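Local coordinates for putative sensory box/GGDEF family protein (Vibrio parahaemolyticus, PDB 3LID), which probably makes cyclic di-GMP from two GTP molecules, this chain being the extracellular PDC-fold sensor domain of the longer signalling protein, at residues L110-A122 with S131-E143. Numbering follows the deposited sequence.
Sequences LRDKSAREYFKYA and SAWGIELERDKGE. With PO4 (phosphate ion), chain C; EDO (1,2-ethanediol), chain G; EDO (1,2-ethanediol), chain H.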
ATOM      1  N   LEU A 110       0.231  21.341  10.765  1.00 17.65           N
ATOM      2  CA  LEU A 110       0.353  21.548   9.330  1.00 17.85           C
ATOM      3  C   LEU A 110       1.812  21.882   9.022  1.00 18.89           C
ATOM      4  O   LEU A 110       2.380  22.795   9.632  1.00 20.95           O
ATOM      5  CB  LEU A 110      -0.560  22.660   8.885  1.00 15.99           C
ATOM      6  CG  LEU A 110      -2.018  22.348   9.176  1.00 17.49           C
ATOM      7  CD1 LEU A 110      -2.919  23.525   8.829  1.00 18.94           C
ATOM      8  CD2 LEU A 110      -2.487  21.113   8.339  1.00 19.73           C
ATOM      9  N   ARG A 111       2.436  21.155   8.116  1.00 17.27           N
ATOM     10  CA  ARG A 111       3.891  21.289   7.915  1.00 17.30           C
ATOM     11  C   ARG A 111       4.229  21.649   6.490  1.00 17.85           C
ATOM     12  O   ARG A 111       3.429  21.480   5.556  1.00 18.46           O
ATOM     13  CB  ARG A 111       4.559  19.941   8.156  1.00 17.22           C
ATOM     14  CG  ARG A 111       4.592  19.507   9.627  1.00 21.41           C
ATOM     15  CD  ARG A 111       3.357  18.676  10.046  1.00 22.10           C
ATOM     16  NE  ARG A 111       2.805  17.656   9.112  1.00 22.16           N
ATOM     17  CZ  ARG A 111       3.067  16.342   9.102  1.00 24.02           C
ATOM     18  NH1 ARG A 111       3.926  15.765   9.969  1.00 25.95           N
ATOM     19  NH2 ARG A 111       2.463  15.598   8.214  1.00 20.94           N
ATOM     20  N   ASP A 112       5.444  22.193   6.345  1.00 17.54           N
ATOM     21  CA  ASP A 112       5.964  22.452   4.996  1.00 16.69           C
ATOM     22  C   ASP A 112       6.632  21.175   4.463  1.00 15.55           C
ATOM     23  O   ASP A 112       7.663  20.741   4.991  1.00 16.48           O
ATOM     24  CB  ASP A 112       7.051  23.546   5.179  1.00 17.99           C
ATOM     25  CG  ASP A 112       7.781  23.849   3.926  1.00 25.88           C
ATOM     26  OD1 ASP A 112       7.566  23.228   2.858  1.00 23.23           O
ATOM     27  OD2 ASP A 112       8.570  24.800   4.024  1.00 30.22           O
ATOM     28  N   LYS A 113       6.039  20.572   3.407  1.00 16.93           N
ATOM     29  CA  LYS A 113       6.501  19.305   2.842  1.00 14.96           C
ATOM     30  C   LYS A 113       7.318  19.520   1.593  1.00 16.66           C
ATOM     31  O   LYS A 113       7.576  18.592   0.812  1.00 15.83           O
ATOM     32  CB  LYS A 113       5.308  18.435   2.500  1.00 14.59           C
ATOM     33  CG  LYS A 113       4.608  17.987   3.744  1.00 16.06           C
ATOM     34  CD  LYS A 113       5.349  16.798   4.427  1.00 14.83           C
ATOM     35  CE  LYS A 113       4.729  16.514   5.784  1.00 15.04           C
ATOM     36  NZ  LYS A 113       5.280  15.203   6.386  1.00 16.47           N
ATOM     37  N   SER A 114       7.712  20.791   1.372  1.00 18.03           N
ATOM     38  CA  SER A 114       8.374  21.078   0.109  1.00 17.81           C
ATOM     39  C   SER A 114       9.708  20.373  -0.140  1.00 18.25           C
ATOM     40  O   SER A 114      10.116  20.273  -1.343  1.00 18.38           O
ATOM     41  CB  SER A 114       8.506  22.583  -0.090  1.00 16.45           C
ATOM     42  OG  SER A 114       9.415  23.082   0.888  1.00 20.93           O
ATOM     43  N   ALA A 115      10.391  19.890   0.907  1.00 17.10           N
ATOM     44  CA  ALA A 115      11.679  19.192   0.716  1.00 18.61           C
ATOM     45  C   ALA A 115      11.498  17.720   0.305  1.00 19.27           C
ATOM     46  O   ALA A 115      12.457  17.079  -0.157  1.00 19.54           O
ATOM     47  CB  ALA A 115      12.499  19.237   1.975  1.00 19.11           C
ATOM     48  N   ARG A 116      10.268  17.209   0.378  1.00 15.46           N
ATOM     49  CA  ARG A 116      10.052  15.803   0.089  1.00 17.08           C
ATOM     50  C   ARG A 116      10.083  15.525  -1.391  1.00 16.54           C
ATOM     51  O   ARG A 116       9.535  16.277  -2.195  1.00 15.80           O
ATOM     52  CB  ARG A 116       8.697  15.385   0.606  1.00 16.95           C
ATOM     53  CG  ARG A 116       8.703  15.317   2.205  1.00 16.53           C
ATOM     54  CD  ARG A 116       9.665  14.275   2.782  1.00 19.21           C
ATOM     55  NE  ARG A 116       9.181  12.874   2.504  1.00 17.15           N
ATOM     56  CZ  ARG A 116       8.200  12.269   3.192  1.00 17.80           C
ATOM     57  NH1 ARG A 116       7.536  12.911   4.206  1.00 15.37           N
ATOM     58  NH2 ARG A 116       7.830  10.987   2.832  1.00 17.81           N
ATOM     59  N   GLU A 117      10.703  14.391  -1.753  1.00 16.77           N
ATOM     60  CA  GLU A 117      10.726  14.073  -3.182  1.00 17.69           C
ATOM     61  C   GLU A 117       9.350  13.843  -3.793  1.00 17.80           C
ATOM     62  O   GLU A 117       9.139  14.111  -4.972  1.00 19.01           O
ATOM     63  CB  GLU A 117      11.658  12.861  -3.391  1.00 20.17           C
ATOM     64  CG  GLU A 117      13.137  13.219  -3.032  1.00 22.12           C
ATOM     65  CD  GLU A 117      13.782  14.278  -3.990  1.00 34.09           C
ATOM     66  OE1 GLU A 117      13.249  14.551  -5.092  1.00 32.96           O
ATOM     67  OE2 GLU A 117      14.802  14.918  -3.613  1.00 35.74           O
ATOM     68  N   TYR A 118       8.385  13.389  -2.988  1.00 17.25           N
ATOM     69  CA  TYR A 118       7.089  13.100  -3.563  1.00 16.33           C
ATOM     70  C   TYR A 118       6.448  14.409  -3.926  1.00 15.05           C
ATOM     71  O   TYR A 118       5.666  14.477  -4.881  1.00 15.60           O
ATOM     72  CB  TYR A 118       6.193  12.248  -2.612  1.00 15.55           C
ATOM     73  CG  TYR A 118       5.608  12.940  -1.383  1.00 14.17           C
ATOM     74  CD1 TYR A 118       4.570  13.893  -1.497  1.00 16.68           C
ATOM     75  CD2 TYR A 118       6.085  12.627  -0.103  1.00 14.02           C
ATOM     76  CE1 TYR A 118       4.032  14.485  -0.353  1.00 13.82           C
ATOM     77  CE2 TYR A 118       5.540  13.208   1.051  1.00 13.99           C
ATOM     78  CZ  TYR A 118       4.539  14.175   0.896  1.00 12.13           C
ATOM     79  OH  TYR A 118       3.989  14.695   2.034  1.00 15.28           O
ATOM     80  N   PHE A 119       6.800  15.475  -3.181  1.00 15.22           N
ATOM     81  CA  PHE A 119       6.264  16.786  -3.486  1.00 14.80           C
ATOM     82  C   PHE A 119       6.884  17.356  -4.747  1.00 15.30           C
ATOM     83  O   PHE A 119       6.170  17.866  -5.622  1.00 15.38           O
ATOM     84  CB  PHE A 119       6.441  17.786  -2.333  1.00 14.44           C
ATOM     85  CG  PHE A 119       5.967  19.144  -2.723  1.00 16.93           C
ATOM     86  CD1 PHE A 119       4.611  19.398  -2.869  1.00 18.42           C
ATOM     87  CD2 PHE A 119       6.896  20.137  -3.016  1.00 20.35           C
ATOM     88  CE1 PHE A 119       4.187  20.678  -3.244  1.00 18.60           C
ATOM     89  CE2 PHE A 119       6.459  21.426  -3.407  1.00 20.79           C
ATOM     90  CZ  PHE A 119       5.144  21.658  -3.512  1.00 20.99           C
ATOM     91  N   LYS A 120       8.193  17.250  -4.875  1.00 16.28           N
ATOM     92  CA  LYS A 120       8.811  17.722  -6.105  1.00 18.38           C
ATOM     93  C   LYS A 120       8.276  16.960  -7.316  1.00 17.40           C
ATOM     94  O   LYS A 120       8.116  17.534  -8.398  1.00 18.61           O
ATOM     95  CB  LYS A 120      10.318  17.510  -5.964  1.00 17.77           C
ATOM     96  CG  LYS A 120      10.889  18.416  -4.804  1.00 20.97           C
ATOM     97  CD  LYS A 120      12.404  18.235  -4.602  1.00 25.48           C
ATOM     98  CE  LYS A 120      12.811  19.085  -3.414  1.00 34.50           C
ATOM     99  NZ  LYS A 120      14.239  18.823  -3.110  1.00 43.93           N
ATOM    100  N   TYR A 121       8.020  15.656  -7.157  1.00 16.99           N
ATOM    101  CA  TYR A 121       7.375  14.870  -8.248  1.00 18.29           C
ATOM    102  C   TYR A 121       5.961  15.419  -8.566  1.00 16.92           C
ATOM    103  O   TYR A 121       5.596  15.692  -9.722  1.00 16.87           O
ATOM    104  CB  TYR A 121       7.341  13.383  -7.859  1.00 17.07           C
ATOM    105  CG  TYR A 121       6.610  12.586  -8.940  1.00 18.85           C
ATOM    106  CD1 TYR A 121       7.164  12.478 -10.209  1.00 19.19           C
ATOM    107  CD2 TYR A 121       5.388  11.993  -8.688  1.00 18.22           C
ATOM    108  CE1 TYR A 121       6.498  11.750 -11.230  1.00 19.77           C
ATOM    109  CE2 TYR A 121       4.700  11.295  -9.699  1.00 18.75           C
ATOM    110  CZ  TYR A 121       5.261  11.166 -10.942  1.00 19.90           C
ATOM    111  OH  TYR A 121       4.535  10.488 -11.903  1.00 20.47           O
ATOM    112  N   ALA A 122       5.178  15.658  -7.511  1.00 16.35           N
ATOM    113  CA  ALA A 122       3.795  16.170  -7.749  1.00 16.44           C
ATOM    114  C   ALA A 122       3.877  17.507  -8.540  1.00 16.66           C
ATOM    115  O   ALA A 122       3.019  17.774  -9.356  1.00 17.70           O
ATOM    116  CB  ALA A 122       3.117  16.436  -6.376  1.00 16.75           C
ATOM    117  N   SER A 131      -1.315  11.016 -10.476  1.00 17.90           N
ATOM    118  CA  SER A 131      -0.272  10.049 -10.579  1.00 17.07           C
ATOM    119  C   SER A 131      -0.018   9.574  -9.142  1.00 16.98           C
ATOM    120  O   SER A 131      -0.862   9.745  -8.283  1.00 16.17           O
ATOM    121  CB  SER A 131       0.993  10.652 -11.181  1.00 17.98           C
ATOM    122  OG  SER A 131       2.022   9.632 -11.446  1.00 20.34           O
ATOM    123  N   ALA A 132       1.121   8.922  -8.921  1.00 16.32           N
ATOM    124  CA  ALA A 132       1.392   8.314  -7.610  1.00 15.21           C
ATOM    125  C   ALA A 132       2.868   8.169  -7.333  1.00 16.08           C
ATOM    126  O   ALA A 132       3.652   8.055  -8.279  1.00 17.58           O
ATOM    127  CB  ALA A 132       0.680   6.898  -7.439  1.00 16.26           C
ATOM    128  N   TRP A 133       3.253   8.194  -6.053  1.00 15.46           N
ATOM    129  CA  TRP A 133       4.639   8.058  -5.655  1.00 14.39           C
ATOM    130  C   TRP A 133       4.840   6.570  -5.239  1.00 14.81           C
ATOM    131  O   TRP A 133       3.890   5.901  -4.797  1.00 15.40           O
ATOM    132  CB  TRP A 133       4.910   9.002  -4.464  1.00 14.87           C
ATOM    133  CG  TRP A 133       6.344   9.095  -4.072  1.00 12.91           C
ATOM    134  CD1 TRP A 133       6.871   8.781  -2.863  1.00 13.79           C
ATOM    135  CD2 TRP A 133       7.420   9.601  -4.891  1.00 15.52           C
ATOM    136  NE1 TRP A 133       8.247   9.031  -2.890  1.00 17.34           N
ATOM    137  CE2 TRP A 133       8.604   9.506  -4.117  1.00 16.85           C
ATOM    138  CE3 TRP A 133       7.484  10.032  -6.232  1.00 18.63           C
ATOM    139  CZ2 TRP A 133       9.868   9.921  -4.593  1.00 18.87           C
ATOM    140  CZ3 TRP A 133       8.767  10.459  -6.743  1.00 20.03           C
ATOM    141  CH2 TRP A 133       9.934  10.364  -5.929  1.00 19.88           C
ATOM    142  N   GLY A 134       6.078   6.067  -5.423  1.00 17.03           N
ATOM    143  CA  GLY A 134       6.392   4.671  -4.921  1.00 17.82           C
ATOM    144  C   GLY A 134       6.154   4.566  -3.400  1.00 17.27           C
ATOM    145  O   GLY A 134       6.302   5.528  -2.636  1.00 16.00           O
ATOM    146  N   ILE A 135       5.846   3.363  -2.943  1.00 16.81           N
ATOM    147  CA  ILE A 135       5.617   3.122  -1.508  1.00 15.32           C
ATOM    148  C   ILE A 135       6.818   3.586  -0.683  1.00 15.42           C
ATOM    149  O   ILE A 135       7.960   3.304  -1.040  1.00 17.72           O
ATOM    150  CB  ILE A 135       5.353   1.619  -1.279  1.00 16.45           C
ATOM    151  CG1 ILE A 135       3.967   1.306  -1.904  1.00 15.35           C
ATOM    152  CG2 ILE A 135       5.299   1.331   0.248  1.00 17.17           C
ATOM    153  CD1 ILE A 135       3.736  -0.244  -2.038  1.00 17.81           C
ATOM    154  N   GLU A 136       6.539   4.385   0.361  1.00 14.90           N
ATOM    155  CA  GLU A 136       7.604   5.049   1.145  1.00 15.00           C
ATOM    156  C   GLU A 136       7.035   5.350   2.507  1.00 14.85           C
ATOM    157  O   GLU A 136       5.828   5.705   2.652  1.00 14.86           O
ATOM    158  CB  GLU A 136       7.946   6.368   0.446  1.00 17.91           C
ATOM    159  CG  GLU A 136       8.911   7.224   1.195  1.00 18.94           C
ATOM    160  CD  GLU A 136       9.215   8.454   0.326  1.00 21.19           C
ATOM    161  OE1 GLU A 136       9.984   8.335  -0.636  1.00 18.59           O
ATOM    162  OE2 GLU A 136       8.688   9.547   0.585  1.00 21.66           O
ATOM    163  N   LEU A 137       7.884   5.189   3.513  1.00 13.82           N
ATOM    164  CA  LEU A 137       7.393   5.372   4.913  1.00 13.38           C
ATOM    165  C   LEU A 137       7.037   6.850   5.132  1.00 14.82           C
ATOM    166  O   LEU A 137       7.678   7.758   4.602  1.00 15.77           O
ATOM    167  CB  LEU A 137       8.539   5.021   5.877  1.00 14.43           C
ATOM    168  CG  LEU A 137       8.936   3.545   5.766  1.00 14.60           C
ATOM    169  CD1 LEU A 137      10.176   3.157   6.575  1.00 15.41           C
ATOM    170  CD2 LEU A 137       7.773   2.701   6.259  1.00 14.91           C
ATOM    171  N   GLU A 138       6.022   7.066   5.942  1.00 14.28           N
ATOM    172  CA  GLU A 138       5.664   8.453   6.363  1.00 13.84           C
ATOM    173  C   GLU A 138       6.712   9.117   7.268  1.00 14.91           C
ATOM    174  O   GLU A 138       7.378   8.426   8.066  1.00 14.55           O
ATOM    175  CB  GLU A 138       4.375   8.412   7.092  1.00 15.42           C
ATOM    176  CG  GLU A 138       3.231   8.075   6.090  1.00 16.94           C
ATOM    177  CD  GLU A 138       1.816   8.116   6.704  1.00 20.17           C
ATOM    178  OE1 GLU A 138       1.696   8.043   7.920  1.00 22.30           O
ATOM    179  OE2 GLU A 138       0.753   8.231   5.970  1.00 25.70           O
ATOM    180  N   ARG A 139       6.823  10.431   7.125  1.00 16.25           N
ATOM    181  CA  ARG A 139       7.725  11.194   8.006  1.00 15.04           C
ATOM    182  C   ARG A 139       7.012  12.461   8.521  1.00 16.28           C
ATOM    183  O   ARG A 139       6.060  12.962   7.896  1.00 16.10           O
ATOM    184  CB  ARG A 139       8.963  11.654   7.209  1.00 15.61           C
ATOM    185  CG  ARG A 139       9.889  10.436   6.826  1.00 18.49           C
ATOM    186  CD  ARG A 139      11.163  10.830   6.012  1.00 19.40           C
ATOM    187  NE  ARG A 139      11.937   9.585   5.806  1.00 18.53           N
ATOM    188  CZ  ARG A 139      12.995   9.147   6.473  1.00 20.47           C
ATOM    189  NH1 ARG A 139      13.560   9.834   7.488  1.00 20.92           N
ATOM    190  NH2 ARG A 139      13.538   7.958   6.084  1.00 20.76           N
ATOM    191  N   ASP A 140       7.550  12.976   9.649  1.00 16.34           N
ATOM    192  CA  ASP A 140       7.118  14.279  10.266  1.00 16.43           C
ATOM    193  C   ASP A 140       8.416  15.057  10.420  1.00 15.64           C
ATOM    194  O   ASP A 140       9.314  14.608  11.142  1.00 16.88           O
ATOM    195  CB  ASP A 140       6.616  14.061  11.710  1.00 18.63           C
ATOM    196  CG  ASP A 140       5.406  13.205  11.829  1.00 27.20           C
ATOM    197  OD1 ASP A 140       4.488  13.267  10.963  1.00 27.13           O
ATOM    198  OD2 ASP A 140       5.300  12.523  12.897  1.00 28.41           O
ATOM    199  N   LYS A 141       8.492  16.239   9.783  1.00 16.48           N
ATOM    200  CA  LYS A 141       9.715  17.091   9.815  1.00 17.96           C
ATOM    201  C   LYS A 141      10.947  16.266   9.503  1.00 18.16           C
ATOM    202  O   LYS A 141      11.992  16.327  10.204  1.00 19.09           O
ATOM    203  CB  LYS A 141       9.789  17.760  11.197  1.00 19.05           C
ATOM    204  CG  LYS A 141       8.668  18.806  11.295  1.00 25.30           C
ATOM    205  CD  LYS A 141       8.586  19.379  12.701  1.00 36.81           C
ATOM    206  CE  LYS A 141       8.573  20.859  12.589  1.00 42.77           C
ATOM    207  NZ  LYS A 141       9.975  21.076  12.148  1.00 44.56           N
ATOM    208  N   GLY A 142      10.787  15.382   8.486  1.00 18.43           N
ATOM    209  CA  GLY A 142      11.844  14.516   8.069  1.00 18.67           C
ATOM    210  C   GLY A 142      12.177  13.303   8.950  1.00 18.12           C
ATOM    211  O   GLY A 142      13.116  12.584   8.633  1.00 19.92           O
ATOM    212  N   GLU A 143      11.506  13.120  10.069  1.00 17.91           N
ATOM    213  CA  GLU A 143      11.804  12.020  10.961  1.00 16.81           C
ATOM    214  C   GLU A 143      10.799  10.930  10.681  1.00 17.48           C
ATOM    215  O   GLU A 143       9.619  11.218  10.542  1.00 16.08           O
ATOM    216  CB  GLU A 143      11.589  12.475  12.409  1.00 17.90           C
ATOM    217  CG  GLU A 143      12.593  13.610  12.739  1.00 18.82           C
ATOM    218  CD  GLU A 143      12.498  14.115  14.210  1.00 19.58           C
ATOM    219  OE1 GLU A 143      11.809  13.472  15.065  1.00 20.17           O
ATOM    220  OE2 GLU A 143      13.143  15.173  14.492  1.00 21.16           O
TER
HETATM  221  P   PO4 C 321       4.019  12.021   4.606  1.00 15.25           P
HETATM  222  O1  PO4 C 321       3.195  11.881   5.900  1.00 15.66           O
HETATM  223  O2  PO4 C 321       4.236  13.535   4.487  1.00 14.86           O
HETATM  224  O3  PO4 C 321       3.269  11.540   3.397  1.00 15.83           O
HETATM  225  O4  PO4 C 321       5.359  11.307   4.747  1.00 15.42           O
HETATM  226  C1  EDO G   4       6.512   8.111 -10.197  0.70 35.19           C
HETATM  227  O1  EDO G   4       6.308   7.296  -9.032  0.70 32.41           O
HETATM  228  C2  EDO G   4       7.946   8.607 -10.236  0.70 33.83           C
HETATM  229  O2  EDO G   4       8.732   7.782  -9.377  0.70 32.83           O
HETATM  230  C1  EDO H   5      10.328   0.922   2.967  1.00 19.71           C
HETATM  231  O1  EDO H   5      10.711  -0.452   2.562  1.00 19.81           O
HETATM  232  C2  EDO H   5       8.926   1.186   2.452  1.00 16.55           C
HETATM  233  O2  EDO H   5       8.971   1.295   1.022  1.00 19.35           O
HETATM  234  O   HOH W   1       3.284  12.837   8.408  1.00 21.33           O
HETATM  235  O   HOH W   2       9.431  11.779  -0.601  1.00 18.05           O
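A phosphate ion, probably from the crystallisation liquor, is bound by both segments, with R116 and R139 N meeting at its O4. From 110-122, K113 NZ and Y118 OH each donate to its O2, and R116 NH1 reaches O4 at 2.8 Å. From 131-143, R139 N donates to the same O4 at 2.9 Å. R83, R153 and N171 complete the site. R116 bends at chi2 and chi3 (-63° and -70°), which brings one face of its guanidinium against the edge of the Y118 ring, at CE2. R139 CG lies on the opposite face. The edge of the same guanidinium serves E136: NH2 meets OE2 at 2.8 Å in a nearly straight salt bridge, on the anti side of the carboxylate. The other oxygen, E136 OE1, takes the indole N-H of W133, joining arginine to tryptophan. In this PDC sensor domain, helix 117-124 and the loop before it lie over the antiparallel sheet. With strand 131-140 and neighbouring strands they enclose an anion site, consistent with the ligand pocket of this fold. Y118 CB stands over the five-membered ring of W133, 3.5 Å from its centroid, a CH-pi contact. Y121 CB packs on W133 CZ3 at 3.4 Å. Y121 OH and S131 OG share a 2.7 Å hydrogen bond. At the other end, R111 NH1 forms a salt bridge to D140 OD1 at 2.7 Å, from above the carboxylate plane.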